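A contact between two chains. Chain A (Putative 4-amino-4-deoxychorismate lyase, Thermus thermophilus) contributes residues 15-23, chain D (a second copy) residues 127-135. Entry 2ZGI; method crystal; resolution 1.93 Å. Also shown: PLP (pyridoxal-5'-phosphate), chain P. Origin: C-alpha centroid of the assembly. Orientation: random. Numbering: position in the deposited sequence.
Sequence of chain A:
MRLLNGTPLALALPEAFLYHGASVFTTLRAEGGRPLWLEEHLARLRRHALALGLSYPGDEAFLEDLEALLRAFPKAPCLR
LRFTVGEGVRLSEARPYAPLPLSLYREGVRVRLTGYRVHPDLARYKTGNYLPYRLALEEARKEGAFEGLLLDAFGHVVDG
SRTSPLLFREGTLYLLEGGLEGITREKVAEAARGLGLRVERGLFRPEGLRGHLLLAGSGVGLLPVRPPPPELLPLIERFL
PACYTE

Chain A (15-23) EAFLYHGAS
Chain D (127-135) TGNYLPYRL

Two hydrogen bonds, both accepted by His A20, fasten the stretches together. Arg D134 NH1 donates to His A20 ND1 at 2.9 Å with an N-H...acceptor angle of 152°, so ND1 serves here as an acceptor. Tyr D130 N donates to His A20 O at 3.2 Å and 158°, joining the backbones directly.

Both side chains of the shorter bond are set by their rotamers. His A20 is m (chi1 -65°, chi2 164°), and Arg D134 follows m, t, p with chi4 at 86°. The CA-to-CB bond of Arg D134 points toward chain A, and its guanidinium meets the imidazole near the planes of both groups, as an in-plane bond to ND1 requires. Ala A16 CB lies over one face of the guanidinium, 3.5 Å from Arg D134 NH1; the methyl packs against the guanidinium face. Water 1 extends the polar network, accepting from Arg D134 NH1 at 3.2 Å and donating a weak bond to Glu A15 OE2 at 3.3 Å.

The backbone supports this arrangement. In chain A, residues 15-19 are helical, and His A20 (phi/psi -122/2) is the first residue to leave helical values. Gly A21 follows at 60/31, a positive phi that favours glycine; a CB there would point toward chain D. Ala A22, at -83/76, has inverse gamma-turn torsions, and Ser A23 N makes a weak hydrogen bond to Gly A21 O at 3.0 Å. In chain D, Gly D128 (-65/-4) and Asn D129 (-89/75) lead to Tyr D130 (-114/7), the N-cap position of a helix that begins at Leu D131. Arg D134 N bonds to Tyr D130 O at 3.0 Å, placing both residues in the first turn, where both can reach His A20.

The register pairs His A20 with Gly D128 (CA to CA 4.6 Å), Gly A21 with Asn D129 (CA to CA 5.5 Å) and Ala A22 with Leu D131 (CA to CA 5.9 Å). Lacking a side chain, Gly D128 brings its CA to 3.2 Å from Tyr A19 O in a CA-H...O contact.

Packing completes the 396 Å² buried between the stretches, with His A20 the most extensively covered residue. Tyr D130, t with chi2 71°, places CD2 over one face of the imidazole, 3.4 Å from His A20 CD2. The rings meet obliquely, with planes at 40° and centroids 4.4 Å apart. Beyond them, Leu D131 (t, p) supplies an apolar contact through CD1, 4.1 Å from Ala A22 CB.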

# COMPACT_ATOMS: atom_id res chain seq x y z
N GLU A 15 -3.60 -30.57 9.37
CA GLU A 15 -4.13 -30.11 8.10
C GLU A 15 -3.62 -28.71 7.69
O GLU A 15 -3.19 -28.51 6.56
CB GLU A 15 -5.66 -30.13 8.12
CG GLU A 15 -6.25 -29.33 6.99
CD GLU A 15 -7.74 -29.34 6.97
OE1 GLU A 15 -8.35 -30.39 7.36
OE2 GLU A 15 -8.29 -28.29 6.53
N ALA A 16 -3.69 -27.75 8.62
CA ALA A 16 -3.26 -26.39 8.37
C ALA A 16 -1.84 -26.38 7.79
O ALA A 16 -1.55 -25.66 6.83
CB ALA A 16 -3.31 -25.56 9.68
N PHE A 17 -0.98 -27.21 8.37
CA PHE A 17 0.44 -27.28 8.02
C PHE A 17 0.64 -27.85 6.61
O PHE A 17 1.43 -27.34 5.82
CB PHE A 17 1.19 -28.13 9.06
CG PHE A 17 2.68 -28.23 8.83
CD1 PHE A 17 3.56 -27.28 9.37
CD2 PHE A 17 3.21 -29.27 8.08
CE1 PHE A 17 4.94 -27.38 9.15
CE2 PHE A 17 4.60 -29.36 7.84
CZ PHE A 17 5.45 -28.40 8.39
N LEU A 18 -0.11 -28.91 6.32
CA LEU A 18 0.02 -29.70 5.10
C LEU A 18 -0.70 -29.05 3.92
O LEU A 18 -0.16 -29.00 2.79
CB LEU A 18 -0.62 -31.06 5.34
CG LEU A 18 0.14 -32.34 5.73
CD1 LEU A 18 1.36 -32.08 6.50
CD2 LEU A 18 -0.81 -33.32 6.45
N TYR A 19 -1.93 -28.57 4.17
CA TYR A 19 -2.82 -28.09 3.09
C TYR A 19 -2.78 -26.59 2.80
O TYR A 19 -3.22 -26.16 1.71
CB TYR A 19 -4.28 -28.45 3.35
CG TYR A 19 -4.61 -29.93 3.44
CD1 TYR A 19 -3.68 -30.91 3.07
CD2 TYR A 19 -5.86 -30.34 3.87
CE1 TYR A 19 -4.00 -32.28 3.15
CE2 TYR A 19 -6.19 -31.70 3.97
CZ TYR A 19 -5.25 -32.66 3.60
OH TYR A 19 -5.57 -34.01 3.68
N HIS A 20 -2.28 -25.81 3.76
CA HIS A 20 -2.41 -24.33 3.71
C HIS A 20 -1.08 -23.55 3.73
O HIS A 20 -1.08 -22.30 3.69
CB HIS A 20 -3.30 -23.85 4.84
CG HIS A 20 -4.71 -24.32 4.72
ND1 HIS A 20 -5.60 -24.28 5.78
CD2 HIS A 20 -5.39 -24.84 3.68
CE1 HIS A 20 -6.76 -24.75 5.39
NE2 HIS A 20 -6.67 -25.09 4.12
N GLY A 21 0.02 -24.30 3.75
CA GLY A 21 1.36 -23.70 3.85
C GLY A 21 1.52 -22.89 5.14
O GLY A 21 2.25 -21.90 5.16
N ALA A 22 0.82 -23.30 6.19
CA ALA A 22 0.77 -22.56 7.47
C ALA A 22 1.98 -22.87 8.37
O ALA A 22 1.89 -23.65 9.34
CB ALA A 22 -0.54 -22.83 8.19
N SER A 23 3.11 -22.30 8.02
CA SER A 23 4.38 -22.53 8.71
C SER A 23 5.32 -21.40 8.43
O SER A 23 5.14 -20.66 7.47
CB SER A 23 5.07 -23.85 8.26
OG SER A 23 5.32 -23.82 6.86
N THR D 127 -5.17 -22.85 -4.32
CA THR D 127 -3.87 -23.42 -4.01
C THR D 127 -3.64 -23.63 -2.51
O THR D 127 -4.33 -23.05 -1.68
CB THR D 127 -2.68 -22.56 -4.56
OG1 THR D 127 -2.41 -21.44 -3.70
CG2 THR D 127 -3.00 -22.03 -5.95
N GLY D 128 -2.63 -24.44 -2.21
CA GLY D 128 -2.11 -24.63 -0.87
C GLY D 128 -1.44 -23.41 -0.26
O GLY D 128 -1.03 -23.46 0.90
N ASN D 129 -1.33 -22.32 -1.02
CA ASN D 129 -0.82 -21.08 -0.43
C ASN D 129 -1.99 -20.30 0.12
O ASN D 129 -2.49 -19.33 -0.49
CB ASN D 129 -0.01 -20.30 -1.46
CG ASN D 129 1.39 -20.83 -1.60
OD1 ASN D 129 1.64 -22.04 -1.46
ND2 ASN D 129 2.30 -19.95 -1.84
N TYR D 130 -2.49 -20.76 1.26
CA TYR D 130 -3.82 -20.39 1.71
C TYR D 130 -3.75 -19.54 3.01
O TYR D 130 -4.75 -19.24 3.61
CB TYR D 130 -4.64 -21.68 1.94
CG TYR D 130 -6.10 -21.48 2.18
CD1 TYR D 130 -6.95 -21.09 1.14
CD2 TYR D 130 -6.65 -21.71 3.44
CE1 TYR D 130 -8.31 -20.90 1.36
CE2 TYR D 130 -8.01 -21.52 3.67
CZ TYR D 130 -8.83 -21.12 2.63
OH TYR D 130 -10.18 -20.92 2.87
N LEU D 131 -2.55 -19.18 3.41
CA LEU D 131 -2.35 -18.41 4.66
C LEU D 131 -3.12 -17.07 4.74
O LEU D 131 -3.77 -16.78 5.77
CB LEU D 131 -0.86 -18.23 4.92
CG LEU D 131 -0.39 -17.95 6.34
CD1 LEU D 131 -1.08 -18.83 7.36
CD2 LEU D 131 1.14 -18.04 6.40
N PRO D 132 -3.07 -16.25 3.68
CA PRO D 132 -3.84 -14.99 3.74
C PRO D 132 -5.34 -15.22 4.03
O PRO D 132 -5.94 -14.46 4.79
CB PRO D 132 -3.66 -14.38 2.35
CG PRO D 132 -2.30 -14.95 1.87
CD PRO D 132 -2.31 -16.36 2.42
N TYR D 133 -5.93 -16.26 3.43
CA TYR D 133 -7.32 -16.62 3.64
C TYR D 133 -7.53 -17.10 5.07
O TYR D 133 -8.49 -16.72 5.72
CB TYR D 133 -7.77 -17.69 2.63
CG TYR D 133 -7.49 -17.26 1.21
CD1 TYR D 133 -8.38 -16.44 0.50
CD2 TYR D 133 -6.30 -17.64 0.58
CE1 TYR D 133 -8.08 -16.02 -0.82
CE2 TYR D 133 -6.00 -17.22 -0.70
CZ TYR D 133 -6.89 -16.43 -1.40
OH TYR D 133 -6.55 -16.06 -2.68
N ARG D 134 -6.60 -17.89 5.58
CA ARG D 134 -6.72 -18.29 7.01
C ARG D 134 -6.74 -17.06 7.91
O ARG D 134 -7.64 -16.91 8.75
CB ARG D 134 -5.57 -19.20 7.42
CG ARG D 134 -5.52 -20.56 6.69
CD ARG D 134 -4.41 -21.43 7.25
NE ARG D 134 -4.54 -21.63 8.69
CZ ARG D 134 -5.27 -22.57 9.28
NH1 ARG D 134 -5.95 -23.47 8.57
NH2 ARG D 134 -5.31 -22.63 10.61
N LEU D 135 -5.76 -16.18 7.72
CA LEU D 135 -5.62 -14.97 8.53
C LEU D 135 -6.85 -14.04 8.41
O LEU D 135 -7.30 -13.45 9.43
CB LEU D 135 -4.33 -14.23 8.18
CG LEU D 135 -3.05 -15.00 8.50
CD1 LEU D 135 -1.87 -14.38 7.77
CD2 LEU D 135 -2.79 -15.16 10.06
N1 PLP P . -13.05 -18.12 -2.30
C2 PLP P . -11.95 -18.83 -1.95
C2A PLP P . -10.71 -18.09 -1.52
C3 PLP P . -11.97 -20.22 -1.98
O3 PLP P . -10.84 -20.89 -1.62
C4 PLP P . -13.14 -20.88 -2.40
C4A PLP P . -13.25 -22.38 -2.51
C5 PLP P . -14.25 -20.12 -2.78
C6 PLP P . -14.15 -18.73 -2.71
C5A PLP P . -15.55 -20.75 -3.21
O4P PLP P . -15.49 -21.49 -4.43
P PLP P . -16.55 -22.63 -4.82
O1P PLP P . -17.89 -21.97 -4.98
O2P PLP P . -16.61 -23.66 -3.72
O3P PLP P . -15.90 -23.12 -6.08
O HOH W 1 -8.01 -25.94 8.86